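Local structure of 389aa long hypothetical nucleolar protein (Pyrococcus horikoshii, 5ZVE) at residues L29-V33 against V101-A105; I201-A207 against E224-D229; L235-E239 against V250-Q254. The protein methylates the C5 position of cytosine 72 in several tRNAs, using S-adenosyl-L-methionine as the methyl donor. All blocks are in the same frame, centred on the assembly; numbering follows the deposited sequence.

In the fold
Contacts 2 and 3 adjoin in the methyltransferase domain, their centres about 8 Å apart, whereas contact 1 lies on the opposite side of the chain's centre, about 30 Å from contact 2 and 29 Å from contact 3, centre to centre. Contact 1 joins the ferredoxin-like region to the PUA domain and touches neither of the others. Contacts 2 and 3 share a sheet: strand 225-229 pairs with 201-203 on one side and with 250-254 on the other, and it leads into the helix carrying 235-239. Contact 2 holds the cofactor product directly, through A205 and D229; contact 3 stands behind it, the M238 side chain about 7 Å from the bound S-adenosyl-L-homocysteine.

Contact 1. Residues L29-V33 against V101-A105; sequences LREPV and VYQGA
Y102 reaches the 29-33 loop with the outer end of its ring, CE2 and OH; a chi1 of -169° swings the ring away from its own backbone N and out to that loop. Its hydroxyl gives a hydrogen bond to the backbone carbonyl of R30, with OH 2.9 Å from O. The C=O...OH angle is 132°, and the donor stands above the carbonyl plane, 44° out of it. The carbonyl oxygen itself lies at the edge of the ring, near the ring plane, while P32 approaches obliquely, its CD 3.8 Å from CE2 of Y102. A phenylalanine here would probably keep much of the apolar contact with P32 but leave the R30 carbonyl without its hydroxyl partner. Next along the chain, Q103 runs alongside the proline in the opposite direction, CG to CG 3.9 Å between Q103 and P32; its amide NE2 turns back to the carbonyl of E99. G104 then ends helix 95-101 in a Schellman motif, its N bonded to O of V101 at 2.9 Å.

Outside the pair, F163 meets the Y102 ring edge-to-face and also touches P32. R30 sends its NE to the carbonyl of L285 and its guanidinium against W286, and E31 forms a salt bridge with R75. The ferredoxin-like and PUA regions thus meet here through one buried hydroxyl-to-carbonyl bond bordered by apolar carbon, a junction that across these segments rests on apolar contact and a single polar link rather than on paired charges.

Contact 2. Residues I201-A207 against E224-D229; sequences IIDMAAA and EIIAID. With SAH (S-adenosyl-L-homocysteine), chain C.
Strands 201-203 and 225-229 lie side by side and parallel as the two strands of a beta-alpha-beta unit, joined through helix 210-218, in the Rossmann-like core of a class I methyltransferase. Backbone hydrogen bonds knit them together: I226 N to I201 O, D203 N to I226 O at 2.8 Å, and I228 N to D203 O at 2.7 Å. In the last two the donor sits close to the C=O axis; in the first it is tilted from the carbonyl plane. Past the strand end, A206 N continues the ladder to I228 O.

Apolar contacts flank the ladder on both faces. On one, I202 CG2 meets I228 CD1 at 3.9 Å, the two side chains crossing obliquely, and the CB of M204 lies beside the same I228 methyl. On the other, the methyls of A206 and A227 close to 3.6 Å, CB to CB, and I201 touches I225 through their CG2 branches. D203 on this second face turns its carboxylate to T212 of the following helix.

Polar contacts gather where the strands end and S-adenosyl-L-homocysteine binds. The amino N of the ligand donates to the carbonyl O of A205, and D229 meets the ribose, its OD1 taking a very short bond from O2' (2.5 Å). OD1 also accepts from S231 N, so two bonds grip it. A chi1 of -152°, roughly anti, sets the D229 carboxylate between the ribose and the 205-207 loop, where A207 N bonds to OD2 at 3.1 Å, approaching from above the carboxylate plane, 37° out of it.

Contact 3. Residues L235-E239 against V250-Q254; sequences LRKME and VKLVQ
L252 projects into the helix face between L235, M238 and E239 and meets each with a different part of its side chain. Its CG faces CD2 of L235 at 4.0 Å, the two leucines sliding past each other in opposite directions. Its CD1 receives the methyl CE of M238 at 3.9 Å, while its CD2 lies against the aliphatic CG of E239 at 3.6 Å. The other branch of L235 goes elsewhere: CD1 rests on CB of Q254, 3.6 Å away, near the end of the strand.

M238 owes its long reach to a chain stretched out from CA onward (chi1 178°), which brings CE to L252 and also within 4.3 Å of CG1 of V250. No hydrogen bond crosses between the segments, so carbon contacts alone join them. Farther out, I242 on the next turn of the helix backs both V250 and L252, and Q254 makes a weak bond through NE2 to the carbonyl of K230.

Helix segment 235-239 and strand 250-254 run nearly antiparallel, at 166°, in the second half of the beta-alpha-beta crossover that leads from strand 225-229 through helix 232-245; L235 and M238 also pack on D229 and A227 of that strand, and M238 extends to T212 of helix 210-218.

Contact 1. Residues L29-V33 against V101-A105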
# COMPACT_ATOMS: atom_id res chain seq x y z
N LEU A 29 -7.86 -3.49 -10.75
CA LEU A 29 -7.11 -4.10 -9.66
C LEU A 29 -5.97 -4.99 -10.16
O LEU A 29 -4.96 -5.16 -9.48
CB LEU A 29 -8.03 -4.93 -8.75
CG LEU A 29 -8.81 -4.21 -7.65
CD1 LEU A 29 -9.64 -5.21 -6.85
CD2 LEU A 29 -7.86 -3.44 -6.74
N ARG A 30 -6.13 -5.53 -11.37
CA ARG A 30 -5.11 -6.41 -11.92
C ARG A 30 -3.88 -5.63 -12.38
O ARG A 30 -2.82 -6.21 -12.58
CB ARG A 30 -5.68 -7.21 -13.10
CG ARG A 30 -4.84 -8.43 -13.48
CD ARG A 30 -5.53 -9.69 -13.05
NE ARG A 30 -4.67 -10.88 -13.08
CZ ARG A 30 -4.54 -11.70 -14.11
NH1 ARG A 30 -5.21 -11.49 -15.24
NH2 ARG A 30 -3.74 -12.76 -14.00
N GLU A 31 -4.03 -4.32 -12.51
CA GLU A 31 -2.96 -3.46 -13.02
C GLU A 31 -2.32 -2.63 -11.92
O GLU A 31 -2.95 -2.37 -10.89
CB GLU A 31 -3.51 -2.53 -14.11
CG GLU A 31 -4.36 -3.20 -15.18
CD GLU A 31 -4.95 -2.20 -16.16
OE1 GLU A 31 -4.75 -0.98 -15.95
OE2 GLU A 31 -5.60 -2.62 -17.13
N PRO A 32 -1.06 -2.21 -12.12
CA PRO A 32 -0.43 -1.29 -11.17
C PRO A 32 -1.14 0.05 -11.16
O PRO A 32 -1.85 0.37 -12.12
CB PRO A 32 1.01 -1.15 -11.70
CG PRO A 32 1.19 -2.30 -12.65
CD PRO A 32 -0.16 -2.57 -13.22
N VAL A 33 -0.97 0.83 -10.10
CA VAL A 33 -1.62 2.13 -10.03
C VAL A 33 -1.14 2.98 -11.20
O VAL A 33 0.01 2.88 -11.64
CB VAL A 33 -1.34 2.85 -8.69
CG1 VAL A 33 -1.87 2.01 -7.53
CG2 VAL A 33 0.14 3.15 -8.52
N VAL A 101 8.57 -7.70 -11.90
CA VAL A 101 8.81 -7.65 -13.35
C VAL A 101 7.62 -7.03 -14.08
O VAL A 101 7.78 -6.23 -15.00
CB VAL A 101 9.09 -9.06 -13.91
CG1 VAL A 101 9.04 -9.08 -15.43
CG2 VAL A 101 10.43 -9.58 -13.41
N TYR A 102 6.42 -7.40 -13.65
CA TYR A 102 5.15 -6.86 -14.12
C TYR A 102 5.11 -5.33 -14.05
O TYR A 102 4.35 -4.69 -14.77
CB TYR A 102 4.02 -7.46 -13.27
CG TYR A 102 2.60 -7.25 -13.75
CD1 TYR A 102 2.12 -7.87 -14.90
CD2 TYR A 102 1.71 -6.49 -13.00
CE1 TYR A 102 0.82 -7.70 -15.31
CE2 TYR A 102 0.40 -6.32 -13.41
CZ TYR A 102 -0.04 -6.93 -14.57
OH TYR A 102 -1.34 -6.76 -14.98
N GLN A 103 5.93 -4.76 -13.18
CA GLN A 103 5.95 -3.31 -12.99
C GLN A 103 7.27 -2.68 -13.42
O GLN A 103 7.48 -1.49 -13.22
CB GLN A 103 5.65 -2.99 -11.52
CG GLN A 103 4.44 -3.72 -11.00
CD GLN A 103 4.21 -3.51 -9.52
OE1 GLN A 103 4.04 -2.38 -9.07
NE2 GLN A 103 4.20 -4.60 -8.75
N GLY A 104 8.16 -3.49 -14.00
CA GLY A 104 9.36 -2.95 -14.61
C GLY A 104 10.69 -3.37 -14.00
O GLY A 104 11.74 -2.97 -14.48
N ALA A 105 10.65 -4.19 -12.95
CA ALA A 105 11.88 -4.70 -12.36
C ALA A 105 12.58 -5.66 -13.31
O ALA A 105 11.95 -6.29 -14.16
CB ALA A 105 11.60 -5.41 -11.05

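Contact 2. Residues I201-A207 against E224-D229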
# COMPACT_ATOMS: atom_id res chain seq x y z
N ILE A 201 -0.50 10.74 20.96
CA ILE A 201 -0.77 10.10 19.67
C ILE A 201 -0.34 8.64 19.64
O ILE A 201 0.78 8.30 20.02
CB ILE A 201 -0.04 10.85 18.53
CG1 ILE A 201 -0.55 12.29 18.42
CG2 ILE A 201 -0.21 10.12 17.21
CD1 ILE A 201 0.31 13.17 17.55
N ILE A 202 -1.24 7.77 19.18
CA ILE A 202 -0.92 6.35 19.08
C ILE A 202 -1.21 5.78 17.70
O ILE A 202 -2.33 5.87 17.20
CB ILE A 202 -1.69 5.52 20.11
CG1 ILE A 202 -1.42 6.03 21.53
CG2 ILE A 202 -1.31 4.05 19.98
CD1 ILE A 202 -2.15 5.24 22.60
N ASP A 203 -0.19 5.19 17.08
CA ASP A 203 -0.33 4.38 15.88
C ASP A 203 -0.23 2.92 16.30
O ASP A 203 0.85 2.44 16.62
CB ASP A 203 0.75 4.75 14.86
CG ASP A 203 0.46 4.23 13.46
OD1 ASP A 203 -0.43 3.37 13.30
OD2 ASP A 203 1.12 4.71 12.52
N MET A 204 -1.36 2.20 16.32
CA MET A 204 -1.38 0.90 16.98
C MET A 204 -1.11 -0.27 16.04
O MET A 204 -1.05 -1.41 16.48
CB MET A 204 -2.71 0.66 17.69
CG MET A 204 -3.96 0.94 16.87
SD MET A 204 -5.45 0.63 17.85
CE MET A 204 -5.23 1.80 19.15
N ALA A 205 -0.95 0.02 14.76
CA ALA A 205 -0.47 -0.96 13.80
C ALA A 205 0.42 -0.23 12.82
O ALA A 205 0.02 0.05 11.69
CB ALA A 205 -1.62 -1.65 13.10
N ALA A 206 1.64 0.07 13.25
CA ALA A 206 2.40 1.17 12.66
C ALA A 206 3.45 0.75 11.64
O ALA A 206 3.76 1.53 10.74
CB ALA A 206 3.06 1.98 13.77
N ALA A 207 3.98 -0.46 11.76
CA ALA A 207 5.09 -0.88 10.90
C ALA A 207 4.61 -1.18 9.48
O ALA A 207 3.50 -1.69 9.30
CB ALA A 207 5.79 -2.09 11.49
N GLU A 224 5.50 13.65 20.58
CA GLU A 224 5.87 12.25 20.62
C GLU A 224 4.79 11.40 19.96
O GLU A 224 3.60 11.67 20.10
CB GLU A 224 6.11 11.78 22.07
CG GLU A 224 6.26 10.27 22.23
CD GLU A 224 6.46 9.84 23.68
OE1 GLU A 224 7.62 9.64 24.10
OE2 GLU A 224 5.44 9.69 24.40
N ILE A 225 5.23 10.38 19.22
CA ILE A 225 4.32 9.43 18.61
C ILE A 225 4.61 8.04 19.15
O ILE A 225 5.75 7.57 19.09
CB ILE A 225 4.43 9.41 17.08
CG1 ILE A 225 4.29 10.83 16.51
CG2 ILE A 225 3.39 8.47 16.48
CD1 ILE A 225 4.69 10.93 15.05
N ILE A 226 3.59 7.38 19.68
CA ILE A 226 3.74 6.01 20.12
C ILE A 226 3.33 5.07 19.01
O ILE A 226 2.19 5.12 18.54
CB ILE A 226 2.89 5.73 21.37
CG1 ILE A 226 3.36 6.63 22.52
CG2 ILE A 226 2.99 4.26 21.75
CD1 ILE A 226 2.41 6.68 23.66
N ALA A 227 4.26 4.23 18.58
CA ALA A 227 4.02 3.36 17.44
C ALA A 227 4.08 1.89 17.84
O ALA A 227 5.09 1.41 18.33
CB ALA A 227 5.02 3.64 16.34
N ILE A 228 2.97 1.19 17.62
CA ILE A 228 2.83 -0.19 18.06
C ILE A 228 2.83 -1.16 16.89
O ILE A 228 2.20 -0.89 15.87
CB ILE A 228 1.53 -0.37 18.86
CG1 ILE A 228 1.50 0.58 20.05
CG2 ILE A 228 1.36 -1.82 19.30
CD1 ILE A 228 0.18 0.59 20.78
N ASP A 229 3.52 -2.28 17.04
CA ASP A 229 3.38 -3.39 16.11
C ASP A 229 3.77 -4.70 16.78
O ASP A 229 4.60 -4.71 17.69
CB ASP A 229 4.22 -3.18 14.85
CG ASP A 229 3.63 -3.87 13.64
OD1 ASP A 229 3.81 -5.10 13.51
OD2 ASP A 229 2.98 -3.19 12.83
N SAH C . 0.29 1.47 9.06
CA SAH C . 1.45 0.85 8.43
CB SAH C . 1.09 -0.49 7.80
CG SAH C . 0.11 -1.36 8.59
SD SAH C . 0.10 -3.06 7.95
C SAH C . 2.14 1.77 7.42
O SAH C . 1.60 2.79 7.00
OXT SAH C . 3.26 1.51 6.99
C5' SAH C . -0.70 -3.74 9.43
C4' SAH C . 0.26 -4.06 10.57
O4' SAH C . -0.46 -4.56 11.68
C3' SAH C . 1.31 -5.11 10.24
O3' SAH C . 2.59 -4.52 10.30
C2' SAH C . 1.21 -6.15 11.35
O2' SAH C . 2.49 -6.43 11.87
C1' SAH C . 0.37 -5.45 12.40
N9 SAH C . -0.42 -6.36 13.25
C8 SAH C . -1.14 -7.47 12.89
N7 SAH C . -1.71 -8.00 13.99
C5 SAH C . -1.36 -7.25 15.06
C6 SAH C . -1.66 -7.33 16.42
N6 SAH C . -2.43 -8.31 16.89
N1 SAH C . -1.15 -6.39 17.28
C2 SAH C . -0.35 -5.37 16.80
N3 SAH C . -0.05 -5.29 15.46
C4 SAH C . -0.55 -6.22 14.60
O HOH W 1 2.45 10.08 21.91

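Contact 3. Residues L235-E239 against V250-Q254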
# COMPACT_ATOMS: atom_id res chain seq x y z
N LEU A 235 9.04 -4.16 12.69
CA LEU A 235 9.53 -3.09 13.55
C LEU A 235 11.00 -2.79 13.28
O LEU A 235 11.43 -1.64 13.36
CB LEU A 235 9.33 -3.46 15.02
CG LEU A 235 7.92 -3.22 15.56
CD1 LEU A 235 7.83 -3.67 17.00
CD2 LEU A 235 7.55 -1.76 15.42
N ARG A 236 11.77 -3.83 12.98
CA ARG A 236 13.17 -3.65 12.60
C ARG A 236 13.30 -2.82 11.32
O ARG A 236 14.17 -1.95 11.22
CB ARG A 236 13.85 -5.01 12.42
CG ARG A 236 15.32 -4.94 12.05
CD ARG A 236 15.95 -6.32 12.06
NE ARG A 236 15.59 -7.05 13.27
CZ ARG A 236 16.09 -8.23 13.62
NH1 ARG A 236 16.99 -8.83 12.84
NH2 ARG A 236 15.70 -8.82 14.74
N LYS A 237 12.44 -3.10 10.35
CA LYS A 237 12.40 -2.30 9.13
C LYS A 237 11.97 -0.88 9.45
O LYS A 237 12.46 0.08 8.84
CB LYS A 237 11.44 -2.92 8.11
CG LYS A 237 11.42 -2.19 6.77
CD LYS A 237 12.81 -2.16 6.15
CE LYS A 237 12.81 -1.44 4.82
NZ LYS A 237 14.17 -1.44 4.19
N MET A 238 11.07 -0.73 10.41
CA MET A 238 10.58 0.58 10.81
C MET A 238 11.68 1.41 11.45
O MET A 238 11.74 2.63 11.25
CB MET A 238 9.39 0.44 11.76
CG MET A 238 8.84 1.76 12.26
SD MET A 238 7.13 1.64 12.80
CE MET A 238 6.80 3.34 13.21
N GLU A 239 12.54 0.76 12.22
CA GLU A 239 13.70 1.43 12.82
C GLU A 239 14.61 2.02 11.75
O GLU A 239 15.11 3.13 11.90
CB GLU A 239 14.49 0.46 13.71
CG GLU A 239 13.85 0.18 15.06
CD GLU A 239 14.52 -0.97 15.80
OE1 GLU A 239 15.48 -1.55 15.26
OE2 GLU A 239 14.09 -1.28 16.93
N VAL A 250 9.39 9.46 17.33
CA VAL A 250 8.63 8.22 17.49
C VAL A 250 9.19 7.29 18.56
O VAL A 250 10.40 7.06 18.63
CB VAL A 250 8.56 7.46 16.15
CG1 VAL A 250 7.80 6.17 16.31
CG2 VAL A 250 7.90 8.32 15.10
N LYS A 251 8.29 6.78 19.40
CA LYS A 251 8.63 5.74 20.36
C LYS A 251 8.02 4.40 19.95
O LYS A 251 6.80 4.26 19.88
CB LYS A 251 8.15 6.13 21.77
CG LYS A 251 8.33 5.02 22.81
CD LYS A 251 9.80 4.66 23.00
CE LYS A 251 10.02 3.89 24.29
NZ LYS A 251 9.04 2.79 24.47
N LEU A 252 8.89 3.44 19.66
CA LEU A 252 8.45 2.11 19.26
C LEU A 252 8.17 1.21 20.45
O LEU A 252 8.99 1.10 21.37
CB LEU A 252 9.49 1.44 18.36
CG LEU A 252 9.33 1.54 16.84
CD1 LEU A 252 9.05 2.95 16.43
CD2 LEU A 252 10.58 1.04 16.16
N VAL A 253 7.02 0.55 20.43
CA VAL A 253 6.71 -0.47 21.42
C VAL A 253 6.18 -1.71 20.71
O VAL A 253 5.27 -1.64 19.88
CB VAL A 253 5.71 0.04 22.50
CG1 VAL A 253 6.34 1.15 23.33
CG2 VAL A 253 4.42 0.52 21.87
N GLN A 254 6.78 -2.85 21.02
CA GLN A 254 6.34 -4.13 20.48
C GLN A 254 5.33 -4.79 21.41
O GLN A 254 5.62 -5.00 22.59
CB GLN A 254 7.54 -5.05 20.27
CG GLN A 254 7.18 -6.37 19.61
CD GLN A 254 8.37 -7.28 19.49
OE1 GLN A 254 9.49 -6.92 19.83
NE2 GLN A 254 8.14 -8.49 18.98